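PDB 3IFR: carbohydrate kinase, FGGY from Rhodospirillum rubrum, which probably phosphorylates D-xylulose, acting as a two-domain sugar kinase of the FGGY family. Local coordinates for residues 179-190 against 284-292; 250-258 against 455-463. One frame throughout, in Å; residues are numbered along the deposited sequence.

Contact 1 of 2, residues 179-190 against 284-292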
loop_
_atom_site.group_PDB
_atom_site.type_symbol
_atom_site.label_atom_id
_atom_site.label_comp_id
_atom_site.label_asym_id
_atom_site.label_seq_id
_atom_site.Cartn_x
_atom_site.Cartn_y
_atom_site.Cartn_z
ATOM N N ARG A 179 11.158 -3.795 -10.016
ATOM C CA ARG A 179 10.528 -2.882 -10.963
ATOM C C ARG A 179 9.687 -1.853 -10.210
ATOM O O ARG A 179 9.648 -0.687 -10.553
ATOM C CB ARG A 179 9.550 -3.654 -11.899
ATOM C CG ARG A 179 10.173 -4.536 -13.014
ATOM C CD ARG A 179 9.092 -5.052 -14.049
ATOM N NE ARG A 179 7.985 -5.790 -13.394
ATOM C CZ ARG A 179 6.958 -6.381 -14.023
ATOM N NH1 ARG A 179 6.036 -7.016 -13.323
ATOM N NH2 ARG A 179 6.861 -6.367 -15.342
ATOM N N ASN A 180 8.940 -2.307 -9.213
ATOM C CA ASN A 180 7.973 -1.416 -8.604
ATOM C C ASN A 180 8.643 -0.358 -7.706
ATOM O O ASN A 180 8.172 0.773 -7.601
ATOM C CB ASN A 180 6.935 -2.233 -7.836
ATOM C CG ASN A 180 5.706 -2.596 -8.689
ATOM O OD1 ASN A 180 5.211 -1.782 -9.493
ATOM N ND2 ASN A 180 5.194 -3.809 -8.485
ATOM N N TRP A 181 9.728 -0.744 -7.041
ATOM C CA TRP A 181 10.521 0.233 -6.327
ATOM C C TRP A 181 10.998 1.320 -7.331
ATOM O O TRP A 181 10.847 2.535 -7.083
ATOM C CB TRP A 181 11.690 -0.438 -5.587
ATOM C CG TRP A 181 12.501 0.526 -4.835
ATOM C CD1 TRP A 181 12.289 0.951 -3.550
ATOM C CD2 TRP A 181 13.654 1.231 -5.308
ATOM N NE1 TRP A 181 13.239 1.882 -3.207
ATOM C CE2 TRP A 181 14.090 2.069 -4.266
ATOM C CE3 TRP A 181 14.367 1.236 -6.521
ATOM C CZ2 TRP A 181 15.201 2.916 -4.401
ATOM C CZ3 TRP A 181 15.463 2.055 -6.649
ATOM C CH2 TRP A 181 15.868 2.895 -5.605
ATOM N N ALA A 182 11.525 0.882 -8.479
ATOM C CA ALA A 182 12.036 1.809 -9.476
ATOM C C ALA A 182 10.942 2.688 -10.125
ATOM O O ALA A 182 11.157 3.865 -10.419
ATOM C CB ALA A 182 12.850 1.045 -10.536
ATOM N N LEU A 183 9.767 2.121 -10.333
ATOM C CA LEU A 183 8.626 2.836 -10.888
ATOM C C LEU A 183 8.038 3.822 -9.871
ATOM O O LEU A 183 7.876 5.010 -10.153
ATOM C CB LEU A 183 7.558 1.815 -11.266
ATOM C CG LEU A 183 6.662 1.962 -12.501
ATOM C CD1 LEU A 183 5.153 1.596 -12.160
ATOM C CD2 LEU A 183 6.765 3.303 -13.156
ATOM N N GLU A 184 7.696 3.353 -8.681
ATOM C CA GLU A 184 7.220 4.310 -7.707
ATOM C C GLU A 184 8.302 5.351 -7.521
ATOM O O GLU A 184 8.014 6.532 -7.404
ATOM C CB GLU A 184 6.834 3.645 -6.380
ATOM C CG GLU A 184 5.610 2.742 -6.541
ATOM C CD GLU A 184 4.899 2.474 -5.253
ATOM O OE1 GLU A 184 5.024 3.246 -4.291
ATOM O OE2 GLU A 184 4.194 1.486 -5.214
ATOM N N GLY A 185 9.551 4.903 -7.559
ATOM C CA GLY A 185 10.693 5.758 -7.315
ATOM C C GLY A 185 11.006 6.846 -8.341
ATOM O O GLY A 185 11.689 7.806 -8.003
ATOM N N GLY A 186 10.564 6.688 -9.591
ATOM C CA GLY A 186 10.750 7.719 -10.607
ATOM C C GLY A 186 11.778 7.314 -11.636
ATOM O O GLY A 186 12.161 8.116 -12.473
ATOM N N PHE A 187 12.216 6.064 -11.618
ATOM C CA PHE A 187 13.269 5.686 -12.541
ATOM C C PHE A 187 12.837 4.957 -13.805
ATOM O O PHE A 187 13.630 4.833 -14.758
ATOM C CB PHE A 187 14.327 4.859 -11.827
ATOM C CG PHE A 187 14.951 5.559 -10.658
ATOM C CD1 PHE A 187 15.281 6.906 -10.733
ATOM C CD2 PHE A 187 15.223 4.871 -9.475
ATOM C CE1 PHE A 187 15.852 7.564 -9.641
ATOM C CE2 PHE A 187 15.838 5.531 -8.382
ATOM C CZ PHE A 187 16.141 6.872 -8.481
ATOM N N ILE A 188 11.602 4.474 -13.838
ATOM C CA ILE A 188 11.163 3.664 -14.973
ATOM C C ILE A 188 10.165 4.363 -15.895
ATOM O O ILE A 188 9.243 5.031 -15.433
ATOM C CB ILE A 188 10.559 2.334 -14.520
ATOM C CG1 ILE A 188 11.676 1.426 -14.010
ATOM C CG2 ILE A 188 9.803 1.674 -15.679
ATOM C CD1 ILE A 188 11.167 0.219 -13.307
ATOM N N ASP A 189 10.386 4.198 -17.197
ATOM C CA ASP A 189 9.448 4.586 -18.239
ATOM C C ASP A 189 8.518 3.412 -18.519
ATOM O O ASP A 189 8.982 2.353 -18.929
ATOM C CB ASP A 189 10.218 4.911 -19.527
ATOM C CG ASP A 189 9.346 5.557 -20.586
ATOM O OD1 ASP A 189 9.674 6.676 -20.992
ATOM O OD2 ASP A 189 8.319 4.974 -20.986
ATOM N N LEU A 190 7.219 3.611 -18.264
ATOM C CA LEU A 190 6.159 2.636 -18.556
ATOM C C LEU A 190 6.303 2.090 -19.966
ATOM O O LEU A 190 6.301 0.876 -20.165
ATOM C CB LEU A 190 4.795 3.307 -18.449
ATOM C CG LEU A 190 3.850 3.055 -17.269
ATOM C CD1 LEU A 190 4.546 2.487 -16.046
ATOM C CD2 LEU A 190 3.067 4.343 -16.926
ATOM N N LEU A 284 -4.333 9.027 -9.518
ATOM C CA LEU A 284 -4.161 7.641 -9.088
ATOM C C LEU A 284 -2.732 7.262 -9.436
ATOM O O LEU A 284 -2.241 7.653 -10.502
ATOM C CB LEU A 284 -5.096 6.750 -9.897
ATOM C CG LEU A 284 -6.573 6.888 -9.528
ATOM C CD1 LEU A 284 -7.443 6.106 -10.495
ATOM C CD2 LEU A 284 -6.824 6.428 -8.094
ATOM N N TYR A 285 -2.049 6.524 -8.569
ATOM C CA TYR A 285 -0.663 6.132 -8.860
ATOM C C TYR A 285 -0.597 4.754 -9.523
ATOM O O TYR A 285 -1.442 3.912 -9.296
ATOM C CB TYR A 285 0.167 6.092 -7.574
ATOM C CG TYR A 285 -0.425 6.880 -6.402
ATOM C CD1 TYR A 285 -0.301 8.267 -6.333
ATOM C CD2 TYR A 285 -1.096 6.229 -5.349
ATOM C CE1 TYR A 285 -0.839 8.994 -5.255
ATOM C CE2 TYR A 285 -1.629 6.947 -4.270
ATOM C CZ TYR A 285 -1.503 8.327 -4.238
ATOM O OH TYR A 285 -2.033 9.052 -3.188
ATOM N N LEU A 286 0.441 4.505 -10.297
ATOM C CA LEU A 286 0.571 3.233 -10.940
ATOM C C LEU A 286 1.671 2.319 -10.357
ATOM O O LEU A 286 2.690 2.787 -9.833
ATOM C CB LEU A 286 0.751 3.466 -12.434
ATOM C CG LEU A 286 0.643 2.336 -13.443
ATOM C CD1 LEU A 286 -0.742 1.616 -13.489
ATOM C CD2 LEU A 286 1.011 2.903 -14.800
ATOM N N ASP A 287 1.433 1.005 -10.456
ATOM C CA ASP A 287 2.404 -0.031 -10.083
ATOM C C ASP A 287 2.219 -1.162 -11.070
ATOM O O ASP A 287 1.174 -1.247 -11.710
ATOM C CB ASP A 287 2.124 -0.590 -8.687
ATOM C CG ASP A 287 2.709 0.258 -7.564
ATOM O OD1 ASP A 287 2.052 1.209 -7.069
ATOM O OD2 ASP A 287 3.812 -0.084 -7.107
ATOM N N TYR A 288 3.208 -2.050 -11.176
ATOM C CA TYR A 288 2.983 -3.309 -11.855
ATOM C C TYR A 288 2.278 -4.233 -10.885
ATOM O O TYR A 288 2.565 -4.205 -9.693
ATOM C CB TYR A 288 4.291 -3.944 -12.272
ATOM C CG TYR A 288 5.013 -3.162 -13.347
ATOM C CD1 TYR A 288 4.723 -3.361 -14.684
ATOM C CD2 TYR A 288 5.996 -2.231 -13.017
ATOM C CE1 TYR A 288 5.384 -2.650 -15.668
ATOM C CE2 TYR A 288 6.665 -1.520 -13.991
ATOM C CZ TYR A 288 6.350 -1.729 -15.312
ATOM O OH TYR A 288 7.006 -1.017 -16.268
ATOM N N HIS A 289 1.350 -5.063 -11.364
ATOM C CA HIS A 289 0.834 -6.101 -10.485
ATOM C C HIS A 289 1.910 -7.161 -10.272
ATOM O O HIS A 289 2.894 -7.203 -11.001
ATOM C CB HIS A 289 -0.376 -6.761 -11.099
ATOM C CG HIS A 289 -1.254 -7.430 -10.098
ATOM N ND1 HIS A 289 -2.631 -7.338 -10.135
ATOM C CD2 HIS A 289 -0.961 -8.186 -9.021
ATOM C CE1 HIS A 289 -3.143 -8.016 -9.126
ATOM N NE2 HIS A 289 -2.146 -8.523 -8.431
ATOM N N LEU A 290 1.735 -8.030 -9.280
ATOM C CA LEU A 290 2.629 -9.182 -9.168
ATOM C C LEU A 290 2.246 -10.150 -10.277
ATOM O O LEU A 290 3.111 -10.779 -10.892
ATOM C CB LEU A 290 2.553 -9.862 -7.803
ATOM C CG LEU A 290 2.701 -8.964 -6.568
ATOM C CD1 LEU A 290 2.727 -9.740 -5.261
ATOM C CD2 LEU A 290 3.956 -8.130 -6.720
ATOM N N VAL A 291 0.953 -10.245 -10.564
ATOM C CA VAL A 291 0.500 -11.093 -11.668
ATOM C C VAL A 291 1.047 -10.627 -13.035
ATOM O O VAL A 291 0.812 -9.508 -13.484
ATOM C CB VAL A 291 -1.036 -11.233 -11.686
ATOM C CG1 VAL A 291 -1.463 -12.122 -12.823
ATOM C CG2 VAL A 291 -1.534 -11.817 -10.388
ATOM N N PRO A 292 1.809 -11.495 -13.690
ATOM C CA PRO A 292 2.529 -11.129 -14.904
ATOM C C PRO A 292 1.581 -10.600 -15.923
ATOM O O PRO A 292 0.608 -11.252 -16.194
ATOM C CB PRO A 292 3.090 -12.460 -15.367
ATOM C CG PRO A 292 3.291 -13.229 -14.079
ATOM C CD PRO A 292 2.114 -12.864 -13.252
#
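The guanidinium of Arg179 lies flat over one face of the Tyr288 ring. In this actin-like kinase fold, the contact joins a short helix of the N-terminal FGGY region to a loop of the C-terminal one. The centres of guanidinium and ring are 4.2 Å apart and the planes differ by 12°, so this is a stacked cation-pi pair. Arg179 CD adds a CH-pi contact over the same ring, and the bend at chi3 (-56°) carries the guanidinium on toward Tyr288 CG and CD1. At the ring edge, near its plane, sits Asn180 OD1, 3.6 Å from Tyr288 CD2. Leu183 CG lies 3.8 Å from Tyr288 CE2, the two side chains crossing at about a right angle.

A Schellman motif with Gly186 at positive phi closes the helix. The Asn180 amide grips the backbone of Tyr288 at two points. Tyr288 N donates to a lone pair of Asn180 OD1 in the carbonyl plane (2.6 Å, N-H...O 152°). Asn180 ND2 donates back to Tyr288 O at 2.9 Å. The pair fixes the amide's rotation and holds the loop backbone against the helix.

Next to it, Glu184 OE2 comes 2.5 Å from Asp287 OD2, with the two carboxylates turned steeply against each other. Asp287 OD1 accepts a hydrogen bond from Asn298 ND2. Both acids touch His246 of helix 245-252, and a phosphate ion, probably from the crystallisation liquor, lies beside Glu184. Leu183 CD1 packs on Leu286 O and on Asp287 CA. At the far end of the tyrosine, the buried OH of Tyr288 has no polar partner in the model and rests 3.9 Å from Ile188 CG2.

Contact 2 of 2, residues 250-258 against 455-463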
loop_
_atom_site.group_PDB
_atom_site.type_symbol
_atom_site.label_atom_id
_atom_site.label_comp_id
_atom_site.label_asym_id
_atom_site.label_seq_id
_atom_site.Cartn_x
_atom_site.Cartn_y
_atom_site.Cartn_z
ATOM N N ALA A 250 -2.873 -6.818 -2.028
ATOM C CA ALA A 250 -4.004 -6.920 -2.960
ATOM C C ALA A 250 -4.143 -8.375 -3.450
ATOM O O ALA A 250 -5.196 -8.974 -3.356
ATOM C CB ALA A 250 -3.861 -5.962 -4.112
ATOM N N LEU A 251 -3.066 -8.941 -3.951
ATOM C CA LEU A 251 -3.026 -10.362 -4.325
ATOM C C LEU A 251 -3.630 -11.288 -3.270
ATOM O O LEU A 251 -4.464 -12.101 -3.559
ATOM C CB LEU A 251 -1.571 -10.769 -4.541
ATOM C CG LEU A 251 -1.435 -12.205 -5.021
ATOM C CD1 LEU A 251 -2.256 -12.386 -6.297
ATOM C CD2 LEU A 251 0.049 -12.572 -5.215
ATOM N N ALA A 252 -3.195 -11.163 -2.034
ATOM C CA ALA A 252 -3.713 -12.013 -0.949
ATOM C C ALA A 252 -5.183 -11.815 -0.762
ATOM O O ALA A 252 -5.895 -12.740 -0.355
ATOM C CB ALA A 252 -2.958 -11.733 0.385
ATOM N N ALA A 253 -5.666 -10.616 -1.026
ATOM C CA ALA A 253 -7.103 -10.403 -0.926
ATOM C C ALA A 253 -7.838 -10.959 -2.156
ATOM O O ALA A 253 -9.051 -10.869 -2.253
ATOM C CB ALA A 253 -7.446 -8.926 -0.669
ATOM N N GLY A 254 -7.097 -11.549 -3.079
ATOM C CA GLY A 254 -7.691 -12.099 -4.283
ATOM C C GLY A 254 -7.927 -11.114 -5.404
ATOM O O GLY A 254 -8.835 -11.297 -6.196
ATOM N N ILE A 255 -7.154 -10.041 -5.475
ATOM C CA ILE A 255 -7.231 -9.177 -6.639
ATOM C C ILE A 255 -6.227 -9.696 -7.678
ATOM O O ILE A 255 -4.995 -9.384 -7.631
ATOM C CB ILE A 255 -6.998 -7.683 -6.274
ATOM C CG1 ILE A 255 -8.312 -7.049 -5.787
ATOM C CG2 ILE A 255 -6.540 -6.896 -7.476
ATOM C CD1 ILE A 255 -8.669 -7.378 -4.383
ATOM N N THR A 256 -6.748 -10.497 -8.602
ATOM C CA THR A 256 -5.947 -11.204 -9.595
ATOM C C THR A 256 -6.405 -11.045 -11.042
ATOM O O THR A 256 -5.667 -11.384 -11.963
ATOM C CB THR A 256 -5.875 -12.745 -9.311
ATOM O OG1 THR A 256 -7.125 -13.337 -9.620
ATOM C CG2 THR A 256 -5.568 -13.028 -7.871
ATOM N N ARG A 257 -7.629 -10.583 -11.266
ATOM C CA ARG A 257 -8.132 -10.452 -12.643
ATOM C C ARG A 257 -8.434 -9.003 -12.981
ATOM O O ARG A 257 -8.921 -8.245 -12.131
ATOM C CB ARG A 257 -9.414 -11.255 -12.822
ATOM C CG ARG A 257 -9.499 -12.610 -12.082
ATOM C CD ARG A 257 -10.977 -13.138 -12.089
ATOM N NE ARG A 257 -11.183 -14.489 -11.544
ATOM C CZ ARG A 257 -12.381 -14.979 -11.185
ATOM N NH1 ARG A 257 -13.480 -14.220 -11.305
ATOM N NH2 ARG A 257 -12.488 -16.228 -10.708
ATOM N N PRO A 258 -8.182 -8.609 -14.230
ATOM C CA PRO A 258 -8.542 -7.244 -14.637
ATOM C C PRO A 258 -9.937 -6.898 -14.120
ATOM O O PRO A 258 -10.879 -7.662 -14.316
ATOM C CB PRO A 258 -8.550 -7.330 -16.163
ATOM C CG PRO A 258 -7.641 -8.482 -16.464
ATOM C CD PRO A 258 -7.752 -9.445 -15.353
ATOM N N TRP A 455 -2.857 -17.975 -9.551
ATOM C CA TRP A 455 -2.776 -16.785 -8.728
ATOM C C TRP A 455 -4.028 -16.606 -7.886
ATOM O O TRP A 455 -4.000 -16.387 -6.711
ATOM C CB TRP A 455 -2.487 -15.555 -9.593
ATOM C CG TRP A 455 -1.149 -15.557 -10.230
ATOM C CD1 TRP A 455 -0.865 -15.965 -11.454
ATOM C CD2 TRP A 455 0.091 -15.150 -9.653
ATOM N NE1 TRP A 455 0.442 -15.853 -11.710
ATOM C CE2 TRP A 455 1.069 -15.357 -10.612
ATOM C CE3 TRP A 455 0.466 -14.629 -8.419
ATOM C CZ2 TRP A 455 2.397 -15.079 -10.385
ATOM C CZ3 TRP A 455 1.748 -14.332 -8.214
ATOM C CH2 TRP A 455 2.714 -14.565 -9.185
ATOM N N ASP A 456 -5.142 -16.627 -8.563
ATOM C CA ASP A 456 -6.388 -17.197 -8.187
ATOM C C ASP A 456 -6.479 -17.877 -6.814
ATOM O O ASP A 456 -7.337 -17.615 -6.011
ATOM C CB ASP A 456 -6.609 -18.259 -9.247
ATOM C CG ASP A 456 -7.990 -18.376 -9.642
ATOM O OD1 ASP A 456 -8.597 -17.402 -10.051
ATOM O OD2 ASP A 456 -8.484 -19.484 -9.519
ATOM N N ASP A 457 -5.566 -18.785 -6.569
ATOM C CA ASP A 457 -5.701 -19.665 -5.458
ATOM C C ASP A 457 -5.284 -19.124 -4.109
ATOM O O ASP A 457 -5.548 -19.724 -3.098
ATOM C CB ASP A 457 -5.070 -20.977 -5.814
ATOM C CG ASP A 457 -5.922 -21.747 -6.694
ATOM O OD1 ASP A 457 -7.028 -22.020 -6.263
ATOM O OD2 ASP A 457 -5.533 -22.042 -7.821
ATOM N N VAL A 458 -4.675 -17.956 -4.118
ATOM C CA VAL A 458 -4.193 -17.322 -2.938
ATOM C C VAL A 458 -5.245 -17.275 -1.850
ATOM O O VAL A 458 -4.952 -17.264 -0.696
ATOM C CB VAL A 458 -3.739 -15.910 -3.241
ATOM C CG1 VAL A 458 -4.890 -15.043 -3.600
ATOM C CG2 VAL A 458 -3.027 -15.345 -2.128
ATOM N N THR A 459 -6.483 -17.202 -2.243
ATOM C CA THR A 459 -7.502 -16.838 -1.311
ATOM C C THR A 459 -7.901 -17.913 -0.312
ATOM O O THR A 459 -8.594 -17.632 0.624
ATOM C CB THR A 459 -8.697 -16.273 -2.025
ATOM O OG1 THR A 459 -8.996 -14.976 -1.486
ATOM C CG2 THR A 459 -9.844 -17.186 -1.869
ATOM N N ALA A 460 -7.389 -19.113 -0.530
ATOM C CA ALA A 460 -7.421 -20.218 0.392
ATOM C C ALA A 460 -6.674 -19.892 1.637
ATOM O O ALA A 460 -6.760 -20.609 2.582
ATOM C CB ALA A 460 -6.843 -21.434 -0.224
ATOM N N LEU A 461 -5.923 -18.811 1.623
ATOM C CA LEU A 461 -5.102 -18.440 2.743
ATOM C C LEU A 461 -5.689 -17.300 3.461
ATOM O O LEU A 461 -5.170 -16.891 4.446
ATOM C CB LEU A 461 -3.741 -18.014 2.266
ATOM C CG LEU A 461 -2.532 -18.860 2.502
ATOM C CD1 LEU A 461 -2.857 -20.195 2.997
ATOM C CD2 LEU A 461 -1.772 -18.910 1.291
ATOM N N VAL A 462 -6.767 -16.760 2.948
ATOM C CA VAL A 462 -7.421 -15.713 3.683
ATOM C C VAL A 462 -8.844 -16.037 4.074
ATOM O O VAL A 462 -9.449 -16.945 3.586
ATOM C CB VAL A 462 -7.320 -14.356 3.020
ATOM C CG1 VAL A 462 -5.936 -14.076 2.639
ATOM C CG2 VAL A 462 -8.214 -14.289 1.880
ATOM N N ARG A 463 -9.332 -15.240 4.988
ATOM C CA ARG A 463 -10.600 -15.393 5.643
ATOM C C ARG A 463 -11.656 -14.619 4.874
ATOM O O ARG A 463 -12.076 -13.573 5.299
ATOM C CB ARG A 463 -10.403 -14.804 7.023
ATOM C CG ARG A 463 -11.366 -15.115 8.106
ATOM C CD ARG A 463 -10.696 -14.828 9.465
ATOM N NE ARG A 463 -9.530 -15.678 9.645
ATOM C CZ ARG A 463 -9.519 -16.809 10.354
ATOM N NH1 ARG A 463 -10.598 -17.208 10.995
ATOM N NH2 ARG A 463 -8.418 -17.533 10.447
#
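Val458 sets its two methyls against the end of helix 245-252. Val458 CG2 lies 3.6 Å from Ala252 CA, and Val458 CG1 faces Leu251 O, at a spacing too short to be relied on. Val462 CG1 comes 3.3 Å from Ala252 O. Leu251 CD2 meets the edge of the Trp455 ring at CE3, 3.8 Å away. With Leu251 CG anti to the backbone N (chi1 -176°), the two methyls are carried toward that indole.

Thr256 CG2 packs 3.7 Å from Asp456 N and also touches Trp455 O. Were Thr256 replaced by alanine, losing CG2 and OG1, the backbone around Trp455 O and Asp456 N would probably be left with a gap on that side. Arg257 NH2 is 4.1 Å from Asp456 OD1, too long for a salt bridge. No hydrogen bond crosses this contact.

A Schellman motif turns the chain out of the helix. Gly254 has its positive phi (84°), and Ile255 N bonds back to Ala250 O, Gly254 N to Leu251 O. Farther out, Asp260 OD2 accepts from the backbone N of both Thr256 and Arg257. The contact thus packs the 3-10 segment 455-461, which precedes strand 463-468, on the C-terminal end of helix 245-252 and the turn after it. Ala252 and Trp455 touch helix 437-448, while Ala253 rests on strands 260-265 and 428-432.

From the N terminus, the segments come in the order 179-190, 250-258, 284-292 and 455-463. Contact 1 closes a loop of 93 residues, and segment 250-258 lies inside it. Contact 2 closes a longer loop of 196 residues, which contains 284-292. The two loops therefore cross and do not nest. Helix 245-252 leads from strand 238-244 of the first six-stranded sheet toward strand 260-265 of the second. Segment 284-292 reaches both contacts: Leu290 packs on Leu251, while Val291 and Pro292 pack on Trp455. Helix 179-185, helix 245-252 and the 3-10 segment 455-461 are thus linked in turn.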